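Penicillin-binding protein 2 (Pbp2) (Helicobacter pylori, PDB 5LP5) probably cross-links peptidoglycan as a penicillin-binding transpeptidase that helps set cell shape, and forms a complex with the rod shape-determining protein MreC. Local coordinates at residues 169-173 against 184-188; 345-349 against 366-372; 43-49 against 204-210; 247-253 against 559-563. One frame throughout, in Å; residues are numbered along the deposited sequence.

Interaction 1. Residues 169-173 against 184-188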
# COMPACT_ATOMS: atom_id res chain seq x y z
N ALA A 169 -13.41 1.76 8.83
CA ALA A 169 -14.82 1.47 8.59
C ALA A 169 -15.63 1.87 9.81
O ALA A 169 -15.39 1.35 10.90
CB ALA A 169 -15.03 -0.01 8.29
N SER A 170 -16.56 2.80 9.64
CA SER A 170 -17.52 3.11 10.69
C SER A 170 -18.50 1.95 10.78
O SER A 170 -18.70 1.21 9.81
CB SER A 170 -18.26 4.41 10.38
OG SER A 170 -19.29 4.18 9.44
N LEU A 171 -19.14 1.80 11.94
CA LEU A 171 -20.12 0.72 12.13
C LEU A 171 -21.27 0.88 11.14
O LEU A 171 -21.92 -0.10 10.77
CB LEU A 171 -20.61 0.65 13.59
CG LEU A 171 -19.68 -0.07 14.58
CD1 LEU A 171 -18.28 0.55 14.70
CD2 LEU A 171 -20.32 -0.12 15.95
N GLN A 172 -21.50 2.11 10.68
CA GLN A 172 -22.50 2.39 9.63
C GLN A 172 -22.00 2.06 8.24
O GLN A 172 -22.79 1.72 7.37
CB GLN A 172 -22.95 3.85 9.67
CG GLN A 172 -24.26 4.09 8.92
CD GLN A 172 -25.19 5.06 9.65
OE1 GLN A 172 -24.79 6.17 10.02
NE2 GLN A 172 -26.42 4.63 9.88
N ASP A 173 -20.69 2.20 8.02
CA ASP A 173 -20.05 1.78 6.75
C ASP A 173 -20.16 0.26 6.50
O ASP A 173 -20.41 -0.17 5.38
CB ASP A 173 -18.56 2.21 6.73
CG ASP A 173 -18.34 3.60 6.12
OD1 ASP A 173 -19.06 3.96 5.16
OD2 ASP A 173 -17.42 4.33 6.56
N GLN A 184 -11.47 -3.39 6.56
CA GLN A 184 -11.68 -2.28 7.50
C GLN A 184 -11.00 -0.98 7.02
O GLN A 184 -10.56 -0.15 7.83
CB GLN A 184 -11.26 -2.65 8.94
CG GLN A 184 -12.44 -2.74 9.93
CD GLN A 184 -13.06 -4.13 10.01
OE1 GLN A 184 -12.40 -5.08 10.39
NE2 GLN A 184 -14.34 -4.23 9.68
N ILE A 185 -10.96 -0.82 5.70
CA ILE A 185 -10.41 0.37 5.05
C ILE A 185 -11.40 0.81 3.97
O ILE A 185 -11.61 0.11 2.98
CB ILE A 185 -9.03 0.10 4.40
CG1 ILE A 185 -8.00 -0.29 5.47
CG2 ILE A 185 -8.53 1.30 3.62
CD1 ILE A 185 -7.79 0.77 6.53
N VAL A 186 -11.98 1.99 4.16
CA VAL A 186 -12.98 2.53 3.24
C VAL A 186 -12.75 4.01 2.91
O VAL A 186 -12.18 4.76 3.71
CB VAL A 186 -14.42 2.34 3.77
CG1 VAL A 186 -14.91 0.94 3.47
CG2 VAL A 186 -14.48 2.62 5.26
N GLY A 187 -13.18 4.41 1.72
CA GLY A 187 -13.00 5.78 1.29
C GLY A 187 -13.97 6.62 2.05
O GLY A 187 -15.12 6.22 2.23
N LYS A 188 -13.52 7.78 2.52
CA LYS A 188 -14.37 8.71 3.26
C LYS A 188 -14.79 9.87 2.38
O LYS A 188 -15.96 10.19 2.33
CB LYS A 188 -13.67 9.24 4.52
CG LYS A 188 -13.29 8.17 5.51
CD LYS A 188 -14.50 7.45 6.07
CE LYS A 188 -14.12 6.45 7.16
NZ LYS A 188 -15.27 5.91 7.95
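Lys188 and Asp173 face each other across the contact, their side chains meeting at a slant through their terminal atoms. The lysine chain bends once beyond CG, at chi2 (-63°), and is straight from there on, which carries NZ to 3.0 Å from Asp173 OD2. The ammonium group comes in nearly in line with the CG-OD2 bond, and the salt bridge includes a hydrogen bond. The same NZ is also bonded to the carbonyl oxygen of Val168, so a carboxylate and a carbonyl both grip it, a setting that would favour the charged lysine.

Val186 works alongside. Its CB points at the other segment, and CG2, lodged between its own backbone N and carbonyl carbon, lies 3.6 Å from Asp173 OD2, the two side chains passing in opposite directions. The same methyl covers Ala169, with CG2 4.0 Å from Ala169 CB.

In fold terms, a helix start is laid against a two-stranded antiparallel ribbon, 166-168 with 185-187, in the dimerisation domain; helix 171-176 belongs to the connection between those strands. Ser170 is the N-cap of this helix: its OG accepts from Asp173 N at 2.8 Å, with an angle of 148° at the hydrogen. Asp173 therefore sits in the first helical turn, where the helix end would probably favour a negative charge.

At the far end Gln184 lies beside the alanine, its CG 4.1 Å from Ala169 CB. Leu174 of the helix touches both Ala169 and Gln184.

Interaction 2. Residues 345-349 against 366-372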
# COMPACT_ATOMS: atom_id res chain seq x y z
N LYS A 345 -32.91 53.29 -8.74
CA LYS A 345 -31.93 53.42 -9.83
C LYS A 345 -30.94 52.26 -9.86
O LYS A 345 -30.28 51.96 -8.86
CB LYS A 345 -31.13 54.71 -9.70
CG LYS A 345 -31.96 55.98 -9.80
CD LYS A 345 -31.13 57.24 -9.68
CE LYS A 345 -31.99 58.41 -9.23
NZ LYS A 345 -31.15 59.58 -8.87
N PHE A 346 -30.82 51.64 -11.02
CA PHE A 346 -29.95 50.47 -11.20
C PHE A 346 -28.63 50.87 -11.86
O PHE A 346 -28.56 51.21 -13.05
CB PHE A 346 -30.66 49.39 -12.02
CG PHE A 346 -31.87 48.83 -11.33
CD1 PHE A 346 -33.08 49.49 -11.39
CD2 PHE A 346 -31.78 47.65 -10.61
CE1 PHE A 346 -34.20 48.99 -10.75
CE2 PHE A 346 -32.89 47.14 -9.96
CZ PHE A 346 -34.10 47.81 -10.04
N ARG A 347 -27.57 50.81 -11.06
CA ARG A 347 -26.31 51.45 -11.39
C ARG A 347 -25.34 50.53 -12.14
O ARG A 347 -25.28 49.33 -11.86
CB ARG A 347 -25.67 51.98 -10.11
CG ARG A 347 -26.61 52.87 -9.31
CD ARG A 347 -25.97 53.34 -8.02
NE ARG A 347 -26.65 54.53 -7.54
CZ ARG A 347 -26.39 55.77 -7.96
NH1 ARG A 347 -25.46 56.01 -8.87
NH2 ARG A 347 -27.08 56.78 -7.45
N ASP A 348 -24.61 51.12 -13.08
CA ASP A 348 -23.54 50.45 -13.84
C ASP A 348 -22.26 50.51 -13.02
O ASP A 348 -22.08 51.42 -12.22
CB ASP A 348 -23.35 51.13 -15.21
CG ASP A 348 -22.38 50.39 -16.10
OD1 ASP A 348 -21.17 50.33 -15.76
OD2 ASP A 348 -22.84 49.90 -17.16
N TRP A 349 -21.39 49.53 -13.21
CA TRP A 349 -20.25 49.34 -12.30
C TRP A 349 -19.29 50.54 -12.28
O TRP A 349 -18.67 50.80 -11.25
CB TRP A 349 -19.50 48.02 -12.58
CG TRP A 349 -18.91 47.94 -13.95
CD1 TRP A 349 -19.55 47.54 -15.10
CD2 TRP A 349 -17.57 48.26 -14.34
NE1 TRP A 349 -18.69 47.61 -16.16
CE2 TRP A 349 -17.48 48.06 -15.72
CE3 TRP A 349 -16.45 48.73 -13.64
CZ2 TRP A 349 -16.29 48.29 -16.43
CZ3 TRP A 349 -15.26 48.96 -14.35
CH2 TRP A 349 -15.20 48.74 -15.73
N SER A 366 -18.06 44.42 -19.96
CA SER A 366 -18.78 43.99 -18.76
C SER A 366 -19.79 45.09 -18.41
O SER A 366 -19.85 45.53 -17.27
CB SER A 366 -17.79 43.73 -17.60
OG SER A 366 -18.40 43.10 -16.49
N VAL A 367 -20.57 45.53 -19.41
CA VAL A 367 -21.53 46.62 -19.25
C VAL A 367 -22.83 46.11 -18.64
O VAL A 367 -23.35 45.06 -19.03
CB VAL A 367 -21.87 47.30 -20.59
CG1 VAL A 367 -22.93 48.37 -20.42
CG2 VAL A 367 -20.63 47.91 -21.20
N ASP A 368 -23.37 46.87 -17.69
CA ASP A 368 -24.52 46.45 -16.91
C ASP A 368 -25.84 46.90 -17.54
O ASP A 368 -26.81 46.13 -17.56
CB ASP A 368 -24.40 46.97 -15.47
CG ASP A 368 -23.30 46.24 -14.65
OD1 ASP A 368 -22.97 45.08 -14.96
OD2 ASP A 368 -22.77 46.81 -13.69
N VAL A 369 -25.89 48.13 -18.06
CA VAL A 369 -27.17 48.73 -18.48
C VAL A 369 -27.82 48.05 -19.69
O VAL A 369 -29.04 47.97 -19.76
CB VAL A 369 -27.05 50.25 -18.72
CG1 VAL A 369 -28.31 50.81 -19.38
CG2 VAL A 369 -26.80 50.97 -17.40
N TYR A 370 -27.01 47.57 -20.64
CA TYR A 370 -27.56 46.84 -21.79
C TYR A 370 -28.50 45.74 -21.30
O TYR A 370 -29.58 45.54 -21.86
CB TYR A 370 -26.43 46.25 -22.63
CG TYR A 370 -26.88 45.38 -23.79
CD1 TYR A 370 -27.15 45.93 -25.04
CD2 TYR A 370 -27.03 44.00 -23.64
CE1 TYR A 370 -27.53 45.13 -26.11
CE2 TYR A 370 -27.42 43.19 -24.70
CZ TYR A 370 -27.66 43.76 -25.94
OH TYR A 370 -28.05 42.96 -27.00
N PHE A 371 -28.07 45.04 -20.24
CA PHE A 371 -28.81 43.91 -19.67
C PHE A 371 -29.92 44.39 -18.77
O PHE A 371 -30.98 43.77 -18.72
CB PHE A 371 -27.86 42.96 -18.91
CG PHE A 371 -26.78 42.38 -19.79
CD1 PHE A 371 -27.05 41.31 -20.62
CD2 PHE A 371 -25.51 42.93 -19.80
CE1 PHE A 371 -26.07 40.78 -21.45
CE2 PHE A 371 -24.53 42.41 -20.62
CZ PHE A 371 -24.81 41.34 -21.45
N TYR A 372 -29.71 45.50 -18.07
CA TYR A 372 -30.81 46.13 -17.34
C TYR A 372 -31.98 46.46 -18.27
O TYR A 372 -33.14 46.16 -17.97
CB TYR A 372 -30.34 47.41 -16.63
CG TYR A 372 -29.44 47.22 -15.42
CD1 TYR A 372 -29.61 46.15 -14.53
CD2 TYR A 372 -28.43 48.14 -15.14
CE1 TYR A 372 -28.78 45.99 -13.43
CE2 TYR A 372 -27.60 47.99 -14.03
CZ TYR A 372 -27.79 46.92 -13.19
OH TYR A 372 -26.96 46.76 -12.10
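Asp348 and Tyr372 carry the two clear hydrogen bonds between 345-349 and 366-372. The amide of Asp368 donates to Asp348 OD2 at 3.1 Å, fairly straight at 159°, but arrives from well above the carboxylate plane. The Asp348 side chain swings away from its own backbone N (chi1 -173°), bringing OD2 to that amide near the start of 366-372. Tyr372 OH donates to Arg347 O, also at 3.1 Å, from above the carbonyl plane.

The aromatic part belongs to Phe346 and Tyr372, an edge-to-face pair with the phenylalanine edge turned to the tyrosine face, centroids 5.8 Å apart and planes inclined to each other. Phe346 CB makes a CH-pi contact over the centre of the Tyr372 ring, 3.9 Å from its centroid, while Asp368 O lies over the opposite face, nearer its rim.

Apolar packing is slighter: Asp348 CB meets Val369 CG2 at 4.1 Å.

A ring edge meets a charged group at Trp349, where the Asp368 carboxylate stands steeply to the indole (76°).

Ser366 and Asp368 are consistent with the second conserved active-site motif of these transpeptidases: Ser366 OG bonds Ser311 OG and Asp368 OD1 bridges Lys314, the serine and lysine of the likely SxxK motif. Strand 345-347 pairs with 338-340, whose Ile339 also touches Val369 and Tyr372, whereas Phe371 packs on helices 314-324 and 359-364.

Interaction 3. Residues 43-49 against 204-210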
# COMPACT_ATOMS: atom_id res chain seq x y z
N MET A 43 -12.28 -32.30 9.55
CA MET A 43 -12.87 -30.97 9.49
C MET A 43 -12.05 -30.05 8.58
O MET A 43 -10.88 -30.31 8.32
CB MET A 43 -12.95 -30.38 10.90
CG MET A 43 -11.59 -30.11 11.54
SD MET A 43 -11.69 -29.15 13.08
CE MET A 43 -12.70 -27.72 12.67
N THR A 44 -12.67 -28.95 8.15
CA THR A 44 -12.08 -28.02 7.19
C THR A 44 -11.80 -26.65 7.79
O THR A 44 -12.10 -26.40 8.96
CB THR A 44 -13.01 -27.83 5.98
OG1 THR A 44 -14.13 -27.01 6.35
CG2 THR A 44 -13.52 -29.19 5.47
N LYS A 45 -11.23 -25.76 6.98
CA LYS A 45 -10.75 -24.46 7.47
C LYS A 45 -10.73 -23.42 6.33
O LYS A 45 -10.26 -23.71 5.24
CB LYS A 45 -9.33 -24.62 8.03
CG LYS A 45 -8.70 -23.35 8.57
CD LYS A 45 -7.19 -23.51 8.72
CE LYS A 45 -6.49 -22.16 8.57
NZ LYS A 45 -5.15 -22.33 7.97
N LYS A 46 -11.22 -22.22 6.62
CA LYS A 46 -11.37 -21.14 5.62
C LYS A 46 -10.36 -20.02 5.82
O LYS A 46 -9.91 -19.74 6.92
CB LYS A 46 -12.78 -20.56 5.70
CG LYS A 46 -13.19 -19.68 4.55
CD LYS A 46 -14.70 -19.44 4.55
CE LYS A 46 -15.18 -18.78 3.25
NZ LYS A 46 -16.57 -18.23 3.31
N GLU A 47 -10.00 -19.37 4.73
CA GLU A 47 -9.01 -18.31 4.77
C GLU A 47 -9.30 -17.34 3.66
O GLU A 47 -9.30 -17.72 2.49
CB GLU A 47 -7.61 -18.90 4.60
CG GLU A 47 -6.48 -17.96 4.98
CD GLU A 47 -5.29 -18.71 5.56
OE1 GLU A 47 -5.12 -19.92 5.25
OE2 GLU A 47 -4.52 -18.09 6.33
N PHE A 48 -9.58 -16.09 4.02
CA PHE A 48 -9.91 -15.09 3.02
C PHE A 48 -8.65 -14.54 2.36
O PHE A 48 -7.60 -14.43 2.98
CB PHE A 48 -10.70 -13.94 3.63
CG PHE A 48 -12.06 -14.33 4.09
CD1 PHE A 48 -13.08 -14.51 3.18
CD2 PHE A 48 -12.32 -14.51 5.43
CE1 PHE A 48 -14.34 -14.88 3.61
CE2 PHE A 48 -13.57 -14.86 5.87
CZ PHE A 48 -14.59 -15.05 4.95
N LEU A 49 -8.77 -14.19 1.08
CA LEU A 49 -7.67 -13.65 0.30
C LEU A 49 -8.07 -12.25 -0.05
O LEU A 49 -8.92 -12.04 -0.92
CB LEU A 49 -7.45 -14.47 -0.97
CG LEU A 49 -7.27 -15.99 -0.83
CD1 LEU A 49 -7.69 -16.67 -2.14
CD2 LEU A 49 -5.84 -16.37 -0.44
N GLY A 204 -11.50 -12.98 -2.25
CA GLY A 204 -11.61 -14.36 -2.62
C GLY A 204 -11.48 -15.12 -1.33
O GLY A 204 -11.35 -14.53 -0.25
N TYR A 205 -11.52 -16.43 -1.43
CA TYR A 205 -11.35 -17.26 -0.26
C TYR A 205 -10.72 -18.59 -0.64
O TYR A 205 -10.69 -18.97 -1.82
CB TYR A 205 -12.70 -17.46 0.44
CG TYR A 205 -13.76 -18.21 -0.36
CD1 TYR A 205 -13.84 -19.58 -0.34
CD2 TYR A 205 -14.71 -17.52 -1.10
CE1 TYR A 205 -14.79 -20.26 -1.05
CE2 TYR A 205 -15.68 -18.19 -1.82
CZ TYR A 205 -15.72 -19.56 -1.78
OH TYR A 205 -16.70 -20.24 -2.48
N LYS A 206 -10.21 -19.29 0.36
CA LYS A 206 -9.57 -20.56 0.12
C LYS A 206 -9.90 -21.51 1.25
O LYS A 206 -9.55 -21.25 2.38
CB LYS A 206 -8.07 -20.33 0.02
CG LYS A 206 -7.24 -21.57 0.03
CD LYS A 206 -5.87 -21.24 -0.53
CE LYS A 206 -4.91 -22.37 -0.28
NZ LYS A 206 -3.77 -22.33 -1.24
N ILE A 207 -10.60 -22.59 0.94
CA ILE A 207 -11.03 -23.57 1.93
C ILE A 207 -10.15 -24.81 1.84
O ILE A 207 -9.92 -25.35 0.75
CB ILE A 207 -12.48 -24.00 1.70
CG1 ILE A 207 -13.40 -22.78 1.69
CG2 ILE A 207 -12.95 -24.94 2.80
CD1 ILE A 207 -14.86 -23.12 1.45
N MET A 208 -9.67 -25.28 2.99
CA MET A 208 -8.63 -26.30 3.05
C MET A 208 -8.92 -27.39 4.07
O MET A 208 -9.49 -27.13 5.12
CB MET A 208 -7.31 -25.65 3.44
CG MET A 208 -6.89 -24.56 2.48
SD MET A 208 -5.23 -24.06 2.86
CE MET A 208 -5.51 -23.07 4.33
N ARG A 209 -8.52 -28.61 3.74
CA ARG A 209 -8.54 -29.73 4.68
C ARG A 209 -7.38 -29.57 5.69
O ARG A 209 -6.26 -29.20 5.34
CB ARG A 209 -8.46 -31.08 3.95
CG ARG A 209 -8.68 -32.29 4.85
CD ARG A 209 -8.74 -33.57 4.05
NE ARG A 209 -9.90 -33.58 3.16
CZ ARG A 209 -10.06 -34.40 2.13
NH1 ARG A 209 -9.13 -35.32 1.83
NH2 ARG A 209 -11.15 -34.31 1.40
N VAL A 210 -7.67 -29.85 6.97
CA VAL A 210 -6.70 -29.73 8.04
C VAL A 210 -6.75 -30.95 8.95
O VAL A 210 -7.76 -31.67 9.01
CB VAL A 210 -6.92 -28.45 8.89
CG1 VAL A 210 -6.65 -27.19 8.07
CG2 VAL A 210 -8.34 -28.42 9.49
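An antiparallel strand pair joins the start of the modelled chain to residues some 160 positions later: 43-49 is an outer strand and 204-210 the middle one of a three-stranded sheet. Lys45 with Met208 and Leu49 with Gly204 are hydrogen-bonded pairs, whereas Phe48 with Tyr205 is non-hydrogen-bonded. Leu49 N reaches Gly204 O at 2.9 Å and Gly204 N reaches Leu49 O at 3.1 Å, both almost straight. Further along, Met208 N donates to Lys45 O at 2.8 Å, but the return bond from Lys45 N is weak.

On the face bearing Lys46, Phe48, Tyr205 and Ile207, the extended Lys46 chain runs obliquely over the tyrosine. Its CE is 3.9 Å from Tyr205 CD1, and NZ stands over the ring face, 4.8 Å from the centroid and 16° off the normal, a cation-pi contact. Tyr205 has its CG between backbone N and carbonyl carbon (chi1 63°), which turns the ring up beneath the lysine; its OH is bonded to Glu221. Phe48 CD1 adds a contact to Tyr205 CB.

On the other face Lys45 and Met208 run alongside each other in the same sense, Lys45 NZ 3.7 Å from Met208 CE, with Glu47 and Glu216 as its long ionic partners, the latter weak. Val210 crosses the lysine chain at about a right angle, CG1 3.7 Å from Lys45 CB.

Leu49 packs on Tyr220 of the MreC chain, and strand 216-223 flanks the other edge of 204-210, sharing backbone hydrogen bonds with Tyr205, Ile207 and Arg209.

Interaction 4. Residues 247-253 against 559-563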
# COMPACT_ATOMS: atom_id res chain seq x y z
N PHE A 247 -2.23 29.87 -6.49
CA PHE A 247 -3.10 30.15 -5.32
C PHE A 247 -2.33 30.10 -4.01
O PHE A 247 -2.86 29.67 -2.99
CB PHE A 247 -4.27 29.15 -5.25
CG PHE A 247 -5.46 29.54 -6.06
CD1 PHE A 247 -5.53 29.25 -7.40
CD2 PHE A 247 -6.53 30.21 -5.49
CE1 PHE A 247 -6.62 29.61 -8.16
CE2 PHE A 247 -7.64 30.57 -6.24
CZ PHE A 247 -7.68 30.27 -7.57
N GLU A 248 -1.08 30.54 -4.03
CA GLU A 248 -0.16 30.28 -2.94
C GLU A 248 -0.54 31.05 -1.68
O GLU A 248 -0.42 30.52 -0.58
CB GLU A 248 1.27 30.61 -3.36
CG GLU A 248 2.33 30.09 -2.41
CD GLU A 248 3.72 30.09 -3.05
OE1 GLU A 248 3.81 30.01 -4.30
OE2 GLU A 248 4.73 30.18 -2.31
N ASN A 249 -1.00 32.28 -1.86
CA ASN A 249 -1.50 33.11 -0.74
C ASN A 249 -2.97 33.44 -0.90
O ASN A 249 -3.43 34.44 -0.40
CB ASN A 249 -0.70 34.42 -0.66
CG ASN A 249 0.60 34.26 0.10
OD1 ASN A 249 0.65 33.53 1.10
ND2 ASN A 249 1.67 34.93 -0.37
N LYS A 250 -3.71 32.59 -1.60
CA LYS A 250 -5.07 32.90 -2.02
C LYS A 250 -6.03 31.77 -1.65
O LYS A 250 -5.65 30.61 -1.60
CB LYS A 250 -5.12 33.12 -3.54
CG LYS A 250 -3.99 33.98 -4.09
CD LYS A 250 -4.17 34.33 -5.56
CE LYS A 250 -3.17 35.40 -5.98
NZ LYS A 250 -3.59 36.78 -5.59
N ARG A 251 -7.28 32.11 -1.39
CA ARG A 251 -8.34 31.09 -1.28
C ARG A 251 -9.22 31.17 -2.52
O ARG A 251 -9.38 32.23 -3.10
CB ARG A 251 -9.20 31.28 -0.04
CG ARG A 251 -8.43 31.17 1.25
CD ARG A 251 -7.96 32.53 1.70
NE ARG A 251 -6.62 32.48 2.26
CZ ARG A 251 -5.81 33.53 2.34
NH1 ARG A 251 -6.19 34.72 1.89
NH2 ARG A 251 -4.61 33.40 2.88
N GLY A 252 -9.77 30.03 -2.91
CA GLY A 252 -10.63 29.98 -4.08
C GLY A 252 -10.55 28.62 -4.74
O GLY A 252 -10.45 27.61 -4.05
N ALA A 253 -10.62 28.61 -6.06
CA ALA A 253 -10.65 27.36 -6.81
C ALA A 253 -10.30 27.57 -8.28
O ALA A 253 -10.58 28.63 -8.84
CB ALA A 253 -12.02 26.73 -6.71
N THR A 559 -11.33 27.95 -15.57
CA THR A 559 -12.24 28.73 -14.75
C THR A 559 -11.57 28.97 -13.40
O THR A 559 -11.15 28.03 -12.72
CB THR A 559 -13.58 28.01 -14.55
OG1 THR A 559 -14.31 27.94 -15.78
CG2 THR A 559 -14.45 28.74 -13.53
N ILE A 560 -11.48 30.24 -13.01
CA ILE A 560 -10.72 30.64 -11.82
C ILE A 560 -11.58 31.51 -10.94
O ILE A 560 -12.28 32.38 -11.43
CB ILE A 560 -9.44 31.41 -12.19
CG1 ILE A 560 -8.52 30.52 -13.02
CG2 ILE A 560 -8.69 31.87 -10.94
CD1 ILE A 560 -7.39 31.25 -13.71
N LEU A 561 -11.50 31.26 -9.63
CA LEU A 561 -12.24 32.02 -8.65
C LEU A 561 -11.40 32.31 -7.40
O LEU A 561 -11.04 31.37 -6.68
CB LEU A 561 -13.49 31.25 -8.25
CG LEU A 561 -14.17 31.82 -7.01
CD1 LEU A 561 -15.08 32.98 -7.35
CD2 LEU A 561 -14.95 30.72 -6.35
N VAL A 562 -11.11 33.58 -7.13
CA VAL A 562 -10.35 33.94 -5.93
C VAL A 562 -11.23 34.63 -4.90
O VAL A 562 -11.75 35.72 -5.14
CB VAL A 562 -9.14 34.86 -6.24
CG1 VAL A 562 -8.44 35.27 -4.95
CG2 VAL A 562 -8.15 34.16 -7.14
N GLU A 563 -11.40 33.98 -3.76
CA GLU A 563 -12.22 34.55 -2.70
C GLU A 563 -11.65 35.90 -2.29
O GLU A 563 -10.46 36.02 -2.01
CB GLU A 563 -12.32 33.59 -1.50
CG GLU A 563 -13.32 32.46 -1.74
CD GLU A 563 -13.49 31.57 -0.53
OE1 GLU A 563 -12.98 31.92 0.55
OE2 GLU A 563 -14.14 30.52 -0.63
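Phe247 lies along strand 559-562 with its ring against Ile560, Leu561 and Val562, just where the five-stranded antiparallel sheet of the transpeptidase domain begins. This residue follows helix 237-246 and opens a type I turn to Lys250, after which the chain enters strand 252-258, between 264-270 and 556-562.

CB and CG make no close contact with 559-563; chi1 of -86° sets CG anti to the carbonyl carbon, and the ring then reaches 560-562. The first contacts come at the outer ring atoms. CE2 is 3.7 Å from Val562 CG2, the two side chains running past one another head to tail, and it also meets Leu561 O, which lies at the ring edge in its plane, 3.5 Å from CE2. At the tip, CZ reaches Ile560 CG2 at 3.9 Å, and CE1 lies by the same methyl. Tyr270 stacks on the ring from outside the two segments.

Beside the ring edge the strands are bonded through Ala253 and Leu561, a hydrogen-bonded pair: Ala253 N to Leu561 O and Leu561 N to Ala253 O are both 2.9 Å. Gly252 with Val562 is the neighbouring non-hydrogen-bonded pair. Arg251 sends its guanidinium away, to Tyr537 and Tyr295, and Glu563 OE2 is held by Arg301 and Tyr307. The last rung joins the backbones of these two, Glu563 N donating to Arg251 O at 2.8 Å with an angle of 145° at the hydrogen.

The four contacts are strung along an elongated molecule. Interactions 2 and 3 are the farthest apart of the four, their centres 75 Å from each other, on opposite sides of the chain's centre. Interaction 3 brings distant parts of the chain together, and interaction 1 falls within the span it closes, with about 11 Å between their nearest atoms. In the transpeptidase domain, interaction 4 plays the same part for interaction 2, whose nearest atoms are about 13 Å away. Interaction 2 touches the probable active site, through the likely SxxK residues Ser311 and Lys314, whereas interaction 3 meets MreC; their nearest atoms are about 58 Å apart.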